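Local coordinates for 2-dehydro-3-deoxy-D-arabinonate dehydratase (Sulfolobus solfataricus, PDB 2Q18), which dehydrates 2-dehydro-3-deoxy-D-arabinonate to 2,5-dioxopentanoate in a pentose oxidation pathway, working as a metal-dependent homotetramer of the FAH family, at residues P74-S79 with F117-N122. Sequence-based numbering, arbitrary orientation.
Sequences PEVWGS and FKATPN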
ATOM      1  N   PRO A  74       1.526  19.281  -3.502  1.00 23.83           N
ATOM      2  CA  PRO A  74       0.213  18.979  -2.934  1.00 22.62           C
ATOM      3  C   PRO A  74      -0.734  20.175  -3.006  1.00 21.45           C
ATOM      4  O   PRO A  74      -1.937  19.994  -3.186  1.00 21.06           O
ATOM      5  CB  PRO A  74       0.529  18.595  -1.484  1.00 22.76           C
ATOM      6  CG  PRO A  74       1.974  18.177  -1.511  1.00 25.60           C
ATOM      7  CD  PRO A  74       2.608  19.097  -2.517  1.00 23.77           C
ATOM      8  N   GLU A  75      -0.183  21.381  -2.894  1.00 21.04           N
ATOM      9  CA  GLU A  75      -0.956  22.610  -3.041  1.00 21.47           C
ATOM     10  C   GLU A  75      -0.150  23.626  -3.820  1.00 20.89           C
ATOM     11  O   GLU A  75       1.078  23.671  -3.706  1.00 21.46           O
ATOM     12  CB  GLU A  75      -1.340  23.196  -1.669  1.00 21.24           C
ATOM     13  CG  GLU A  75      -2.242  22.284  -0.847  1.00 20.62           C
ATOM     14  CD  GLU A  75      -2.652  22.871   0.502  1.00 22.81           C
ATOM     15  OE1 GLU A  75      -2.371  24.060   0.777  1.00 23.29           O
ATOM     16  OE2 GLU A  75      -3.269  22.123   1.284  1.00 21.80           O
ATOM     17  N   VAL A  76      -0.844  24.432  -4.619  1.00 20.98           N
ATOM     18  CA  VAL A  76      -0.214  25.570  -5.286  1.00 21.22           C
ATOM     19  C   VAL A  76      -0.977  26.835  -4.927  1.00 20.67           C
ATOM     20  O   VAL A  76      -2.196  26.908  -5.081  1.00 21.07           O
ATOM     21  CB  VAL A  76      -0.143  25.410  -6.831  1.00 20.25           C
ATOM     22  CG1 VAL A  76       0.594  26.593  -7.450  1.00 21.46           C
ATOM     23  CG2 VAL A  76       0.548  24.106  -7.216  1.00 20.76           C
ATOM     24  N   TRP A  77      -0.238  27.822  -4.436  1.00 21.91           N
ATOM     25  CA  TRP A  77      -0.800  29.107  -4.059  1.00 23.26           C
ATOM     26  C   TRP A  77      -0.099  30.211  -4.846  1.00 25.18           C
ATOM     27  O   TRP A  77       1.035  30.047  -5.304  1.00 24.43           O
ATOM     28  CB  TRP A  77      -0.612  29.352  -2.558  1.00 22.98           C
ATOM     29  CG  TRP A  77      -1.434  28.454  -1.667  1.00 22.93           C
ATOM     30  CD1 TRP A  77      -1.186  27.144  -1.363  1.00 22.03           C
ATOM     31  CD2 TRP A  77      -2.621  28.815  -0.950  1.00 23.81           C
ATOM     32  NE1 TRP A  77      -2.148  26.665  -0.500  1.00 22.45           N
ATOM     33  CE2 TRP A  77      -3.041  27.671  -0.230  1.00 23.43           C
ATOM     34  CE3 TRP A  77      -3.366  29.999  -0.835  1.00 23.64           C
ATOM     35  CZ2 TRP A  77      -4.179  27.671   0.585  1.00 23.00           C
ATOM     36  CZ3 TRP A  77      -4.498  30.000  -0.027  1.00 23.82           C
ATOM     37  CH2 TRP A  77      -4.891  28.842   0.676  1.00 22.37           C
ATOM     38  N   GLY A  78      -0.777  31.343  -4.987  1.00 26.60           N
ATOM     39  CA  GLY A  78      -0.200  32.471  -5.689  1.00 28.85           C
ATOM     40  C   GLY A  78      -0.304  33.762  -4.913  1.00 31.21           C
ATOM     41  O   GLY A  78      -1.167  33.920  -4.047  1.00 30.34           O
ATOM     42  N   SER A  79       0.611  34.674  -5.216  1.00 33.30           N
ATOM     43  CA  SER A  79       0.513  36.048  -4.770  1.00 36.17           C
ATOM     44  C   SER A  79       0.460  36.923  -6.019  1.00 37.52           C
ATOM     45  O   SER A  79       0.902  36.516  -7.099  1.00 38.99           O
ATOM     46  CB  SER A  79       1.705  36.417  -3.891  1.00 36.48           C
ATOM     47  OG  SER A  79       1.384  37.502  -3.031  1.00 40.89           O
ATOM     48  N   PHE A 117      -5.495  30.632  -3.619  1.00 25.02           N
ATOM     49  CA  PHE A 117      -5.254  29.238  -3.977  1.00 24.30           C
ATOM     50  C   PHE A 117      -5.258  29.124  -5.501  1.00 24.38           C
ATOM     51  O   PHE A 117      -6.191  29.589  -6.159  1.00 23.86           O
ATOM     52  CB  PHE A 117      -6.327  28.324  -3.370  1.00 23.62           C
ATOM     53  CG  PHE A 117      -6.072  26.851  -3.590  1.00 23.01           C
ATOM     54  CD1 PHE A 117      -6.695  26.170  -4.634  1.00 23.28           C
ATOM     55  CD2 PHE A 117      -5.210  26.147  -2.753  1.00 23.69           C
ATOM     56  CE1 PHE A 117      -6.462  24.803  -4.844  1.00 24.40           C
ATOM     57  CE2 PHE A 117      -4.968  24.786  -2.952  1.00 25.41           C
ATOM     58  CZ  PHE A 117      -5.595  24.113  -4.001  1.00 24.71           C
ATOM     59  N   LYS A 118      -4.224  28.492  -6.049  1.00 24.56           N
ATOM     60  CA  LYS A 118      -4.038  28.433  -7.500  1.00 24.05           C
ATOM     61  C   LYS A 118      -4.391  27.076  -8.111  1.00 23.93           C
ATOM     62  O   LYS A 118      -5.162  27.012  -9.071  1.00 25.00           O
ATOM     63  CB  LYS A 118      -2.609  28.850  -7.876  1.00 23.58           C
ATOM     64  CG  LYS A 118      -2.236  28.654  -9.358  1.00 24.67           C
ATOM     65  CD  LYS A 118      -3.146  29.450 -10.299  1.00 22.60           C
ATOM     66  CE  LYS A 118      -2.875  29.080 -11.752  1.00 25.21           C
ATOM     67  NZ  LYS A 118      -3.763  29.839 -12.696  1.00 21.83           N
ATOM     68  N   ALA A 119      -3.825  25.997  -7.570  1.00 22.68           N
ATOM     69  CA  ALA A 119      -4.021  24.685  -8.164  1.00 23.46           C
ATOM     70  C   ALA A 119      -3.783  23.523  -7.213  1.00 23.39           C
ATOM     71  O   ALA A 119      -3.038  23.630  -6.237  1.00 22.59           O
ATOM     72  CB  ALA A 119      -3.124  24.529  -9.422  1.00 23.43           C
ATOM     73  N   THR A 120      -4.446  22.415  -7.522  1.00 24.04           N
ATOM     74  CA  THR A 120      -4.095  21.098  -7.007  1.00 23.95           C
ATOM     75  C   THR A 120      -3.095  20.498  -8.010  1.00 25.16           C
ATOM     76  O   THR A 120      -2.998  20.997  -9.138  1.00 24.73           O
ATOM     77  CB  THR A 120      -5.349  20.215  -6.912  1.00 24.77           C
ATOM     78  OG1 THR A 120      -6.047  20.250  -8.170  1.00 22.55           O
ATOM     79  CG2 THR A 120      -6.274  20.719  -5.793  1.00 21.04           C
ATOM     80  N   PRO A 121      -2.341  19.445  -7.612  1.00 24.62           N
ATOM     81  CA  PRO A 121      -1.329  18.877  -8.515  1.00 24.98           C
ATOM     82  C   PRO A 121      -1.868  18.406  -9.882  1.00 25.52           C
ATOM     83  O   PRO A 121      -1.171  18.541 -10.891  1.00 26.20           O
ATOM     84  CB  PRO A 121      -0.744  17.695  -7.714  1.00 25.29           C
ATOM     85  CG  PRO A 121      -1.730  17.425  -6.612  1.00 24.72           C
ATOM     86  CD  PRO A 121      -2.367  18.748  -6.311  1.00 24.67           C
ATOM     87  N   ASN A 122      -3.086  17.870  -9.911  1.00 24.61           N
ATOM     88  CA  ASN A 122      -3.690  17.382 -11.148  1.00 24.89           C
ATOM     89  C   ASN A 122      -4.125  18.497 -12.111  1.00 24.88           C
ATOM     90  O   ASN A 122      -4.406  18.231 -13.278  1.00 23.78           O
ATOM     91  CB  ASN A 122      -4.878  16.462 -10.845  1.00 24.94           C
ATOM     92  CG  ASN A 122      -6.021  17.194 -10.157  1.00 29.43           C
ATOM     93  OD1 ASN A 122      -5.830  17.826  -9.114  1.00 34.46           O
ATOM     94  ND2 ASN A 122      -7.216  17.104 -10.730  1.00 28.14           N
TER
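The carbonyl oxygen of V76 is gripped by two successive amides of the facing strand: K118 N lies 2.7 Å from V76 O and A119 N 3.1 Å from V76 O, both donors approaching from the same face of the carbonyl plane. V76 N returns a hydrogen bond to A119 O at 2.8 Å, bent at the hydrogen (139°). With K118 and A119 both opposite V76, this is a classic beta bulge in the antiparallel pairing of strands 76-80 and 114-119, and one step on W77 pairs with F117. Their side chains meet edge to face, ring planes at 89°: F117 presents CD2 over the indole, 3.7 Å from W77 CE2, and lays its CB over the six-membered ring. W77 NE1 points in its ring plane at E75 OE1, a nearly straight 2.9 Å hydrogen bond that ties down the indole's rotation, while E75 OE2 forms a salt bridge with R123 of the second subunit. F117 also stacks on F117 of that subunit, so this aromatic face of the FAH-family fold lies at an interface of the homotetramer. On the other face V76 CB packs against A119 CB at 4.0 Å, with C124 beside both. K118 starts alongside V76, its CG 4.0 Å from V76 CG1; a bend at chi2 (60°) turns CD aside, and the chain then runs extended to put NZ in the active site. The amine is held by a salt bridge to the magnesium ligand D164 and by the carbonyl oxygens of C187 and of the substrate-binding residue K182.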